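Xaa-Pro Dipeptidase (Alteromonas macleodii, PDB 2QS8) probably cleaves dipeptides or short peptides at a carboxyl-terminal residue, as a metal-dependent hydrolase of the amidohydrolase superfamily. Local coordinates at residues Thr109-Gly114 and Val250-His255; Lys142-Thr147 and Tyr179-Gln184; Asp163-Val166 and Gly170-Asn173; Gly271-Pro276 and Ala363-Ile368. All coordinates share one frame; numbering follows the deposited sequence.

Contact 1. Residues Thr109-Gly114 and Val250-His255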
loop_
_atom_site.group_PDB
_atom_site.type_symbol
_atom_site.label_atom_id
_atom_site.label_comp_id
_atom_site.label_asym_id
_atom_site.label_seq_id
_atom_site.Cartn_x
_atom_site.Cartn_y
_atom_site.Cartn_z
ATOM N N THR A 109 -18.042 -25.676 25.651
ATOM C CA THR A 109 -17.267 -24.553 25.162
ATOM C C THR A 109 -16.549 -24.985 23.892
ATOM O O THR A 109 -16.016 -26.092 23.831
ATOM C CB THR A 109 -16.201 -24.070 26.194
ATOM O OG1 THR A 109 -16.842 -23.616 27.388
ATOM C CG2 THR A 109 -15.392 -22.904 25.619
ATOM N N VAL A 110 -16.555 -24.124 22.877
ATOM C CA VAL A 110 -15.868 -24.421 21.626
ATOM C C VAL A 110 -15.191 -23.171 21.086
ATOM O O VAL A 110 -15.568 -22.051 21.422
ATOM C CB VAL A 110 -16.835 -24.954 20.517
ATOM C CG1 VAL A 110 -17.489 -26.252 20.962
ATOM C CG2 VAL A 110 -17.903 -23.915 20.195
ATOM N N ARG A 111 -14.173 -23.382 20.263
ATOM C CA ARG A 111 -13.466 -22.294 19.621
ATOM C C ARG A 111 -13.730 -22.448 18.110
ATOM O O ARG A 111 -13.216 -23.385 17.488
ATOM C CB ARG A 111 -11.955 -22.384 19.903
ATOM C CG ARG A 111 -11.154 -21.172 19.428
ATOM C CD ARG A 111 -9.637 -21.308 19.667
ATOM N NE ARG A 111 -9.058 -22.408 18.905
ATOM C CZ ARG A 111 -7.761 -22.578 18.694
ATOM N NH1 ARG A 111 -6.885 -21.718 19.194
ATOM N NH2 ARG A 111 -7.339 -23.589 17.950
ATOM N N GLN A 112 -14.559 -21.577 17.533
ATOM C CA GLN A 112 -14.818 -21.637 16.095
ATOM C C GLN A 112 -13.684 -20.878 15.410
ATOM O O GLN A 112 -13.515 -19.673 15.607
ATOM C CB GLN A 112 -16.143 -20.971 15.723
ATOM C CG GLN A 112 -16.378 -20.971 14.214
ATOM C CD GLN A 112 -17.677 -21.644 13.816
ATOM O OE1 GLN A 112 -18.142 -22.566 14.489
ATOM N NE2 GLN A 112 -18.258 -21.200 12.713
ATOM N N VAL A 113 -12.913 -21.580 14.601
ATOM C CA VAL A 113 -11.805 -20.949 13.927
ATOM C C VAL A 113 -12.011 -20.817 12.426
ATOM O O VAL A 113 -11.189 -21.295 11.643
ATOM C CB VAL A 113 -10.489 -21.706 14.206
ATOM C CG1 VAL A 113 -10.057 -21.471 15.658
ATOM C CG2 VAL A 113 -10.690 -23.191 13.962
ATOM N N GLY A 114 -13.108 -20.161 12.039
ATOM C CA GLY A 114 -13.383 -19.939 10.630
ATOM C C GLY A 114 -14.789 -20.152 10.084
ATOM O O GLY A 114 -15.378 -21.208 10.263
ATOM N N VAL A 250 2.617 -17.544 17.786
ATOM C CA VAL A 250 1.193 -17.839 17.757
ATOM C C VAL A 250 0.847 -18.776 18.922
ATOM O O VAL A 250 1.727 -19.423 19.483
ATOM C CB VAL A 250 0.766 -18.458 16.402
ATOM C CG1 VAL A 250 1.122 -17.511 15.278
ATOM C CG2 VAL A 250 1.445 -19.797 16.187
ATOM N N ASP A 251 -0.434 -18.830 19.287
ATOM C CA ASP A 251 -0.897 -19.652 20.397
ATOM C C ASP A 251 -1.079 -21.131 20.077
ATOM O O ASP A 251 -0.850 -21.990 20.933
ATOM C CB ASP A 251 -2.203 -19.076 20.944
ATOM C CG ASP A 251 -2.026 -17.671 21.475
ATOM O OD1 ASP A 251 -1.554 -17.524 22.622
ATOM O OD2 ASP A 251 -2.334 -16.711 20.736
ATOM N N SER A 252 -1.479 -21.438 18.851
ATOM C CA SER A 252 -1.681 -22.827 18.490
ATOM C C SER A 252 -1.528 -23.128 17.000
ATOM O O SER A 252 -1.750 -22.270 16.140
ATOM C CB SER A 252 -3.064 -23.289 18.970
ATOM O OG SER A 252 -4.100 -22.562 18.338
ATOM N N ILE A 253 -1.121 -24.360 16.721
ATOM C CA ILE A 253 -0.953 -24.847 15.369
ATOM C C ILE A 253 -2.045 -25.901 15.168
ATOM O O ILE A 253 -2.178 -26.826 15.975
ATOM C CB ILE A 253 0.422 -25.523 15.173
ATOM C CG1 ILE A 253 1.557 -24.501 15.323
ATOM C CG2 ILE A 253 0.462 -26.208 13.823
ATOM C CD1 ILE A 253 1.475 -23.336 14.362
ATOM N N GLU A 254 -2.832 -25.754 14.110
ATOM C CA GLU A 254 -3.890 -26.716 13.827
ATOM C C GLU A 254 -3.384 -27.720 12.797
ATOM O O GLU A 254 -2.693 -27.341 11.856
ATOM C CB GLU A 254 -5.126 -25.993 13.280
ATOM C CG GLU A 254 -5.466 -24.673 13.981
ATOM C CD GLU A 254 -5.842 -24.837 15.452
ATOM O OE1 GLU A 254 -6.772 -25.614 15.747
ATOM O OE2 GLU A 254 -5.211 -24.179 16.309
ATOM N N HIS A 255 -3.716 -28.998 12.980
ATOM C CA HIS A 255 -3.302 -30.062 12.055
ATOM C C HIS A 255 -1.807 -30.446 12.096
ATOM O O HIS A 255 -1.470 -31.607 12.334
ATOM C CB HIS A 255 -3.686 -29.690 10.617
ATOM C CG HIS A 255 -5.011 -29.005 10.499
ATOM N ND1 HIS A 255 -6.170 -29.528 11.026
ATOM C CD2 HIS A 255 -5.359 -27.833 9.923
ATOM C CE1 HIS A 255 -7.177 -28.707 10.780
ATOM N NE2 HIS A 255 -6.709 -27.671 10.113
#

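Contact 2. Residues Lys142-Thr147 and Tyr179-Gln184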
loop_
_atom_site.group_PDB
_atom_site.type_symbol
_atom_site.label_atom_id
_atom_site.label_comp_id
_atom_site.label_asym_id
_atom_site.label_seq_id
_atom_site.Cartn_x
_atom_site.Cartn_y
_atom_site.Cartn_z
ATOM N N LYS A 142 -13.695 -14.383 10.120
ATOM C CA LYS A 142 -13.106 -14.799 8.854
ATOM C C LYS A 142 -11.632 -15.146 8.993
ATOM O O LYS A 142 -10.848 -14.353 9.509
ATOM C CB LYS A 142 -13.259 -13.698 7.798
ATOM C CG LYS A 142 -12.582 -14.024 6.459
ATOM C CD LYS A 142 -13.361 -15.050 5.635
ATOM C CE LYS A 142 -12.557 -15.512 4.427
ATOM N NZ LYS A 142 -11.461 -16.444 4.811
ATOM N N THR A 143 -11.268 -16.340 8.543
ATOM C CA THR A 143 -9.874 -16.790 8.588
ATOM C C THR A 143 -9.089 -15.885 7.638
ATOM O O THR A 143 -9.550 -15.583 6.548
ATOM C CB THR A 143 -9.726 -18.256 8.090
ATOM O OG1 THR A 143 -10.436 -19.136 8.972
ATOM C CG2 THR A 143 -8.253 -18.656 8.050
ATOM N N ILE A 144 -7.907 -15.449 8.052
ATOM C CA ILE A 144 -7.121 -14.570 7.211
ATOM C C ILE A 144 -6.131 -15.344 6.352
ATOM O O ILE A 144 -5.451 -16.251 6.829
ATOM C CB ILE A 144 -6.371 -13.527 8.044
ATOM C CG1 ILE A 144 -7.372 -12.681 8.833
ATOM C CG2 ILE A 144 -5.514 -12.652 7.125
ATOM C CD1 ILE A 144 -6.723 -11.623 9.729
ATOM N N ALA A 145 -6.061 -14.964 5.081
ATOM C CA ALA A 145 -5.182 -15.613 4.128
ATOM C C ALA A 145 -4.566 -14.617 3.154
ATOM O O ALA A 145 -4.975 -13.452 3.080
ATOM C CB ALA A 145 -5.968 -16.668 3.337
ATOM N N THR A 146 -3.570 -15.094 2.409
ATOM C CA THR A 146 -2.931 -14.290 1.382
ATOM C C THR A 146 -3.565 -14.699 0.048
ATOM O O THR A 146 -4.192 -15.751 -0.044
ATOM C CB THR A 146 -1.416 -14.532 1.329
ATOM O OG1 THR A 146 -1.142 -15.931 1.251
ATOM C CG2 THR A 146 -0.773 -13.958 2.565
ATOM N N THR A 147 -3.401 -13.866 -0.973
ATOM C CA THR A 147 -3.982 -14.151 -2.283
ATOM C C THR A 147 -3.825 -15.611 -2.712
ATOM O O THR A 147 -2.719 -16.132 -2.785
ATOM C CB THR A 147 -3.370 -13.244 -3.359
ATOM O OG1 THR A 147 -3.695 -11.880 -3.058
ATOM C CG2 THR A 147 -3.895 -13.625 -4.764
ATOM N N TYR A 179 -2.464 -5.973 9.245
ATOM C CA TYR A 179 -3.058 -5.221 10.345
ATOM C C TYR A 179 -4.506 -4.825 10.032
ATOM O O TYR A 179 -5.373 -4.883 10.902
ATOM C CB TYR A 179 -2.233 -3.961 10.664
ATOM C CG TYR A 179 -1.205 -4.149 11.763
ATOM C CD1 TYR A 179 0.034 -4.736 11.497
ATOM C CD2 TYR A 179 -1.473 -3.732 13.075
ATOM C CE1 TYR A 179 0.983 -4.898 12.506
ATOM C CE2 TYR A 179 -0.528 -3.890 14.095
ATOM C CZ TYR A 179 0.691 -4.473 13.803
ATOM O OH TYR A 179 1.609 -4.628 14.811
ATOM N N ALA A 180 -4.758 -4.417 8.795
ATOM C CA ALA A 180 -6.099 -4.037 8.396
ATOM C C ALA A 180 -7.012 -5.233 8.601
ATOM O O ALA A 180 -8.104 -5.094 9.146
ATOM C CB ALA A 180 -6.123 -3.604 6.930
ATOM N N ALA A 181 -6.553 -6.407 8.178
ATOM C CA ALA A 181 -7.333 -7.639 8.305
ATOM C C ALA A 181 -7.560 -8.074 9.762
ATOM O O ALA A 181 -8.649 -8.537 10.113
ATOM C CB ALA A 181 -6.661 -8.768 7.518
ATOM N N VAL A 182 -6.539 -7.949 10.601
ATOM C CA VAL A 182 -6.678 -8.324 11.999
ATOM C C VAL A 182 -7.644 -7.348 12.675
ATOM O O VAL A 182 -8.547 -7.756 13.386
ATOM C CB VAL A 182 -5.316 -8.298 12.730
ATOM C CG1 VAL A 182 -5.512 -8.434 14.232
ATOM C CG2 VAL A 182 -4.446 -9.428 12.218
ATOM N N ARG A 183 -7.449 -6.058 12.439
ATOM C CA ARG A 183 -8.325 -5.056 13.012
ATOM C C ARG A 183 -9.774 -5.218 12.540
ATOM O O ARG A 183 -10.706 -4.951 13.305
ATOM C CB ARG A 183 -7.792 -3.657 12.698
ATOM C CG ARG A 183 -6.573 -3.284 13.561
ATOM C CD ARG A 183 -5.881 -2.010 13.093
ATOM N NE ARG A 183 -4.794 -1.608 13.983
ATOM C CZ ARG A 183 -3.704 -0.958 13.581
ATOM N NH1 ARG A 183 -3.549 -0.632 12.301
ATOM N NH2 ARG A 183 -2.766 -0.635 14.447
ATOM N N GLN A 184 -9.969 -5.676 11.297
ATOM C CA GLN A 184 -11.321 -5.884 10.781
ATOM C C GLN A 184 -12.023 -6.984 11.576
ATOM O O GLN A 184 -13.225 -6.912 11.825
ATOM C CB GLN A 184 -11.295 -6.286 9.300
ATOM C CG GLN A 184 -12.672 -6.413 8.680
ATOM C CD GLN A 184 -13.441 -5.105 8.728
ATOM O OE1 GLN A 184 -12.874 -4.033 8.510
ATOM N NE2 GLN A 184 -14.742 -5.187 9.003
#

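Contact 3. Residues Asp163-Val166 and Gly170-Asn173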
loop_
_atom_site.group_PDB
_atom_site.type_symbol
_atom_site.label_atom_id
_atom_site.label_comp_id
_atom_site.label_asym_id
_atom_site.label_seq_id
_atom_site.Cartn_x
_atom_site.Cartn_y
_atom_site.Cartn_z
ATOM N N ASP A 163 -14.485 -10.740 -7.620
ATOM C CA ASP A 163 -13.751 -9.484 -7.512
ATOM C C ASP A 163 -12.546 -9.743 -6.605
ATOM O O ASP A 163 -12.664 -10.468 -5.613
ATOM C CB ASP A 163 -14.613 -8.383 -6.888
ATOM C CG ASP A 163 -15.615 -7.800 -7.858
ATOM O OD1 ASP A 163 -15.219 -7.498 -8.998
ATOM O OD2 ASP A 163 -16.792 -7.634 -7.481
ATOM N N TYR A 164 -11.390 -9.173 -6.936
ATOM C CA TYR A 164 -10.212 -9.359 -6.096
ATOM C C TYR A 164 -10.550 -8.876 -4.681
ATOM O O TYR A 164 -10.972 -7.742 -4.490
ATOM C CB TYR A 164 -9.024 -8.568 -6.646
ATOM C CG TYR A 164 -8.668 -8.915 -8.063
ATOM C CD1 TYR A 164 -8.326 -10.223 -8.417
ATOM C CD2 TYR A 164 -8.686 -7.942 -9.062
ATOM C CE1 TYR A 164 -8.014 -10.554 -9.731
ATOM C CE2 TYR A 164 -8.375 -8.257 -10.377
ATOM C CZ TYR A 164 -8.043 -9.567 -10.706
ATOM O OH TYR A 164 -7.760 -9.889 -12.003
ATOM N N PRO A 165 -10.374 -9.745 -3.676
ATOM C CA PRO A 165 -10.667 -9.409 -2.279
ATOM C C PRO A 165 -9.765 -8.327 -1.712
ATOM O O PRO A 165 -8.621 -8.169 -2.142
ATOM C CB PRO A 165 -10.462 -10.733 -1.549
ATOM C CG PRO A 165 -10.568 -11.774 -2.638
ATOM C CD PRO A 165 -9.880 -11.126 -3.784
ATOM N N VAL A 166 -10.280 -7.582 -0.745
ATOM C CA VAL A 166 -9.485 -6.546 -0.097
ATOM C C VAL A 166 -9.089 -7.069 1.285
ATOM O O VAL A 166 -9.675 -8.034 1.774
ATOM C CB VAL A 166 -10.263 -5.210 0.012
ATOM C CG1 VAL A 166 -10.525 -4.669 -1.388
ATOM C CG2 VAL A 166 -11.558 -5.398 0.784
ATOM N N GLY A 170 -10.326 -10.421 4.549
ATOM C CA GLY A 170 -9.527 -11.562 4.952
ATOM C C GLY A 170 -8.439 -12.064 4.004
ATOM O O GLY A 170 -7.850 -13.114 4.258
ATOM N N VAL A 171 -8.191 -11.341 2.911
ATOM C CA VAL A 171 -7.139 -11.707 1.957
ATOM C C VAL A 171 -6.126 -10.557 1.940
ATOM O O VAL A 171 -6.448 -9.421 1.582
ATOM C CB VAL A 171 -7.700 -11.950 0.548
ATOM C CG1 VAL A 171 -6.600 -12.539 -0.364
ATOM C CG2 VAL A 171 -8.892 -12.902 0.638
ATOM N N VAL A 172 -4.898 -10.871 2.338
ATOM C CA VAL A 172 -3.849 -9.870 2.482
ATOM C C VAL A 172 -2.514 -10.163 1.809
ATOM O O VAL A 172 -2.222 -11.291 1.423
ATOM C CB VAL A 172 -3.533 -9.677 3.977
ATOM C CG1 VAL A 172 -4.791 -9.284 4.737
ATOM C CG2 VAL A 172 -2.959 -10.979 4.539
ATOM N N ASN A 173 -1.702 -9.116 1.716
ATOM C CA ASN A 173 -0.357 -9.178 1.156
ATOM C C ASN A 173 0.431 -8.071 1.866
ATOM O O ASN A 173 0.056 -6.899 1.804
ATOM C CB ASN A 173 -0.373 -8.937 -0.360
ATOM C CG ASN A 173 -0.984 -10.090 -1.129
ATOM O OD1 ASN A 173 -0.442 -11.203 -1.151
ATOM N ND2 ASN A 173 -2.124 -9.837 -1.766
HETATM O O HOH W 1 -5.865 -8.360 -0.951
#

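Contact 4. Residues Gly271-Pro276 and Ala363-Ile368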
loop_
_atom_site.group_PDB
_atom_site.type_symbol
_atom_site.label_atom_id
_atom_site.label_comp_id
_atom_site.label_asym_id
_atom_site.label_seq_id
_atom_site.Cartn_x
_atom_site.Cartn_y
_atom_site.Cartn_z
ATOM N N GLY A 271 6.054 -22.760 24.031
ATOM C CA GLY A 271 4.823 -23.142 24.704
ATOM C C GLY A 271 3.608 -23.039 23.797
ATOM O O GLY A 271 2.553 -22.568 24.213
ATOM N N THR A 272 3.759 -23.482 22.552
ATOM C CA THR A 272 2.665 -23.429 21.581
ATOM C C THR A 272 1.796 -24.677 21.692
ATOM O O THR A 272 2.317 -25.769 21.876
ATOM C CB THR A 272 3.207 -23.363 20.144
ATOM O OG1 THR A 272 4.345 -22.491 20.090
ATOM C CG2 THR A 272 2.121 -22.841 19.209
ATOM N N TYR A 273 0.480 -24.520 21.578
ATOM C CA TYR A 273 -0.430 -25.665 21.653
ATOM C C TYR A 273 -0.654 -26.348 20.305
ATOM O O TYR A 273 -0.746 -25.685 19.276
ATOM C CB TYR A 273 -1.788 -25.250 22.226
ATOM C CG TYR A 273 -1.873 -25.347 23.737
ATOM C CD1 TYR A 273 -1.577 -24.245 24.549
ATOM C CD2 TYR A 273 -2.241 -26.545 24.354
ATOM C CE1 TYR A 273 -1.658 -24.336 25.949
ATOM C CE2 TYR A 273 -2.320 -26.651 25.750
ATOM C CZ TYR A 273 -2.034 -25.545 26.543
ATOM O OH TYR A 273 -2.151 -25.658 27.912
ATOM N N TYR A 274 -0.723 -27.682 20.327
ATOM C CA TYR A 274 -0.956 -28.473 19.126
ATOM C C TYR A 274 -2.390 -29.021 19.136
ATOM O O TYR A 274 -2.769 -29.749 20.046
ATOM C CB TYR A 274 0.037 -29.642 19.038
ATOM C CG TYR A 274 -0.185 -30.569 17.847
ATOM C CD1 TYR A 274 0.107 -31.928 17.932
ATOM C CD2 TYR A 274 -0.666 -30.081 16.635
ATOM C CE1 TYR A 274 -0.075 -32.776 16.839
ATOM C CE2 TYR A 274 -0.850 -30.917 15.540
ATOM C CZ TYR A 274 -0.552 -32.261 15.649
ATOM O OH TYR A 274 -0.734 -33.089 14.564
ATOM N N VAL A 275 -3.175 -28.654 18.125
ATOM C CA VAL A 275 -4.562 -29.106 17.978
ATOM C C VAL A 275 -4.536 -30.015 16.744
ATOM O O VAL A 275 -4.645 -29.551 15.612
ATOM C CB VAL A 275 -5.500 -27.923 17.731
ATOM C CG1 VAL A 275 -6.932 -28.381 17.753
ATOM C CG2 VAL A 275 -5.265 -26.863 18.762
ATOM N N PRO A 276 -4.410 -31.330 16.958
ATOM C CA PRO A 276 -4.345 -32.331 15.894
ATOM C C PRO A 276 -5.472 -32.508 14.875
ATOM O O PRO A 276 -5.195 -32.628 13.690
ATOM C CB PRO A 276 -4.058 -33.618 16.661
ATOM C CG PRO A 276 -4.786 -33.405 17.935
ATOM C CD PRO A 276 -4.456 -31.977 18.280
ATOM N N ALA A 363 -8.838 -24.992 28.208
ATOM C CA ALA A 363 -9.129 -23.797 29.008
ATOM C C ALA A 363 -7.942 -22.837 29.040
ATOM O O ALA A 363 -8.127 -21.622 29.055
ATOM C CB ALA A 363 -9.526 -24.186 30.419
ATOM N N LYS A 364 -6.729 -23.379 29.054
ATOM C CA LYS A 364 -5.528 -22.547 29.069
ATOM C C LYS A 364 -5.326 -21.862 27.711
ATOM O O LYS A 364 -4.989 -20.680 27.646
ATOM C CB LYS A 364 -4.292 -23.390 29.401
ATOM C CG LYS A 364 -4.315 -24.022 30.785
ATOM C CD LYS A 364 -3.135 -24.965 30.972
ATOM C CE LYS A 364 -3.305 -25.807 32.220
ATOM N NZ LYS A 364 -2.290 -26.899 32.275
ATOM N N LEU A 365 -5.532 -22.614 26.633
ATOM C CA LEU A 365 -5.387 -22.072 25.283
ATOM C C LEU A 365 -6.390 -20.944 25.034
ATOM O O LEU A 365 -6.089 -19.998 24.317
ATOM C CB LEU A 365 -5.572 -23.174 24.230
ATOM C CG LEU A 365 -5.381 -22.788 22.752
ATOM C CD1 LEU A 365 -4.060 -22.041 22.538
ATOM C CD2 LEU A 365 -5.419 -24.050 21.905
ATOM N N LEU A 366 -7.574 -21.050 25.633
ATOM C CA LEU A 366 -8.598 -20.021 25.487
ATOM C C LEU A 366 -8.486 -18.959 26.579
ATOM O O LEU A 366 -9.310 -18.055 26.649
ATOM C CB LEU A 366 -9.998 -20.635 25.526
ATOM C CG LEU A 366 -10.582 -21.204 24.225
ATOM C CD1 LEU A 366 -11.973 -21.758 24.486
ATOM C CD2 LEU A 366 -10.660 -20.113 23.161
ATOM N N ARG A 367 -7.472 -19.090 27.437
ATOM C CA ARG A 367 -7.217 -18.132 28.515
ATOM C C ARG A 367 -8.393 -17.986 29.471
ATOM O O ARG A 367 -8.762 -16.875 29.847
ATOM C CB ARG A 367 -6.854 -16.763 27.917
ATOM C CG ARG A 367 -5.729 -16.845 26.894
ATOM C CD ARG A 367 -5.453 -15.528 26.207
ATOM N NE ARG A 367 -4.420 -15.667 25.184
ATOM C CZ ARG A 367 -3.874 -14.656 24.514
ATOM N NH1 ARG A 367 -4.255 -13.400 24.753
ATOM N NH2 ARG A 367 -2.945 -14.904 23.597
ATOM N N ILE A 368 -8.979 -19.115 29.857
ATOM C CA ILE A 368 -10.103 -19.107 30.783
ATOM C C ILE A 368 -9.972 -20.192 31.853
ATOM O O ILE A 368 -10.949 -20.546 32.517
ATOM C CB ILE A 368 -11.445 -19.289 30.042
ATOM C CG1 ILE A 368 -11.377 -20.505 29.123
ATOM C CG2 ILE A 368 -11.777 -18.045 29.264
ATOM C CD1 ILE A 368 -12.708 -20.836 28.487
#

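Contact 1. Residues Thr109-Gly114 and Val250-His255
R111 reaches from strand 107-112 across the interior of the TIM barrel and meets S252 and E254 in the segment that carries strand 252-253, so the contact is a polar cluster in the barrel core. The chain leaves its backbone with CG opposite the main-chain N (chi1 -172°) and runs straight until a bend at chi3 brings the edge of the guanidinium to S252 and E254. NH1 donates to S252 OG at 3.0 Å, a bond close to straight at 163° and lying in the guanidinium plane. NH2 forms a salt bridge with E254 OE2 at 2.8 Å; here the geometry is more bent, the donor approaching from above the carboxylate plane, since the two flat groups are turned 57° apart. R111 NE donates to the carbonyl O of M68, W231 adds a cation-pi contact, and these contacts, with those to S252 and E254, probably limit the rotation of the guanidinium. A leucine in place of R111 would probably leave the E254 carboxylate buried without its positive mate and S252 OG without a donor. E254 OE1 is hydrogen-bonded to ND1 of H69, a magnesium ligand, making the glutamate a second-shell residue of the metal site. Its other oxygen is gripped twice, because S252 OG also donates to E254 OE2, at 2.8 Å and nearly along the C-O axis.

Contact 2. Residues Lys142-Thr147 and Tyr179-Gln184
I144 rests on A181 and V182 of helix 175-188, the one residue of 142-147 that touches this part of the helix. Ahead of it, K142 folds its chain back so that NZ donates to the carbonyl O of T143 at 2.7 Å, in the carbonyl plane and on a lone pair; A151 O is a second acceptor for the same ammonium. T143 turns instead to strand 192-196. I144 points its side chain from the backbone toward the helix, and an extended chi2 of 179° carries CD1 outward to its surface. This methyl does most of the touching: it lies 3.6 Å from A181 CB and 4.0 Å from V182 CG2, and it also comes 3.8 Å from the backbone N of V182. The CG2 branch stands beside the same alanine, 4.1 Å from A181 CB. An alanine in place of I144 would probably open a gap against A181 and V182 where the CD1 methyl now sits. From A145 onward the chain enters the short strand 145-146, paired in parallel with 171-172, which then leads into the helix; the contact thus joins the two ends of this excursion from the barrel. With methyl groups meeting the helix and no hydrogen bond crossing between the segments, cohesion here rests on dispersion and the exclusion of water, and close fit is favoured by the small alanine at the point of nearest approach.

Contact 3. Residues Asp163-Val166 and Gly170-Asn173
A small apolar touch supplemented by a water bridge joins P165, in the loop between strands 145-146 and 171-172, to V171 on the second of these, at the periphery of the chain and about 26 Å from its centre. The proline ring and the valine meet obliquely: P165 CB lies 3.5 Å from V171 CG2, and the neighbouring ring atom P165 CG is 3.8 Å from the same methyl. V171 holds its CG1 opposite the backbone N (chi1 -171°), which leaves CG2 beside that N and turned to the ring, so one branch alone makes the contact. D152 and P153 cover V171 further, and P165 also lies on D152, so the pair is part of a larger cluster of loop residues. Mid-way between the backbones a water donates to both carbonyls, at 3.0 Å from P165 O and 2.8 Å from V171 O, and so ties together two acceptors that could not bond to each other directly. The chain has turned by roughly a right angle between the segments, and after G170, whose positive phi suits a residue without a side chain, it enters the short parallel two-stranded sheet of 145-146 and 171-172, an addition to the TIM-barrel framework. V172 there points the other way, to helix 175-188. V166 meets 170-173 through its backbone, its side chain pointing off from that segment; V166 O lies 3.7 Å from G170 N. The loop also faces other copies of the protein: V166 packs on Y164 of the second subunit, while N173 OD1 accepts a hydrogen bond from R183 NH1 of the third subunit.

Contact 4. Residues Gly271-Pro276 and Ala363-Ile368
The Y273 ring presents one face to L365, whose CB sits 4.1 Å above the plane and offset to the rim, while K364 approaches the phenol end obliquely. Y273 and L365 run antiparallel alongside each other, so that both leucine methyls reach the base of the tyrosine: L365 CD2 is 3.8 Å from Y273 CB, and L365 CD1 is 3.9 Å from Y273 CD1. L365 sends CG opposite its backbone N (chi1 -177°), which brings the isobutyl fork down onto strand 273-275. Two residues along this strand V275 adds a looser touch, V275 CG2 lying 4.2 Å from L365 CD2. At the far end of the ring the K364 chain lies roughly perpendicular to the tyrosine, and its methylene K364 CD comes 3.3 Å from Y273 OH. The polar ends of both residues turn to the same partner, E361, one turn earlier in helix 360-365: the phenol is hydrogen-bonded to OE1 and the K364 ammonium forms a salt bridge with OE2. The helix closes with a Schellman motif at R367, which has positive phi: I368 N bonds to A363 O at 2.8 Å and R367 N to K364 O at 3.0 Å. The contact thereby seats the end of this helix against one strand of the TIM barrel, alongside R111, which L365 and V275 also touch. Chemically it is two-layered: aliphatic carbon covers one ring face within the buried part, whereas at the exposed end, around K364, the shared glutamate ties tyrosine and lysine together, which is likely to restrict how far the phenol can move.

The contacts form two groups about the barrel. Contacts 1 and 4, centres 8 Å apart, share neighbouring strands 252-253 and 273-275, where H255 N and V275 O lie 2.8 Å apart in a probable hydrogen bond. Contacts 2 and 3, also 8 Å apart, meet through the small sheet, with A145 O and V172 N at 2.7 Å, and both face the third subunit. T143 OG1 of contact 2 packs 3.5 Å from G114 CA of contact 1, linking the groups. Contact 1 lies nearest the active site: H255 touches the bound methionine, and the E254 side chain is about 7 Å from the magnesium, compared with about 9 Å for V275 and 13 Å for I144.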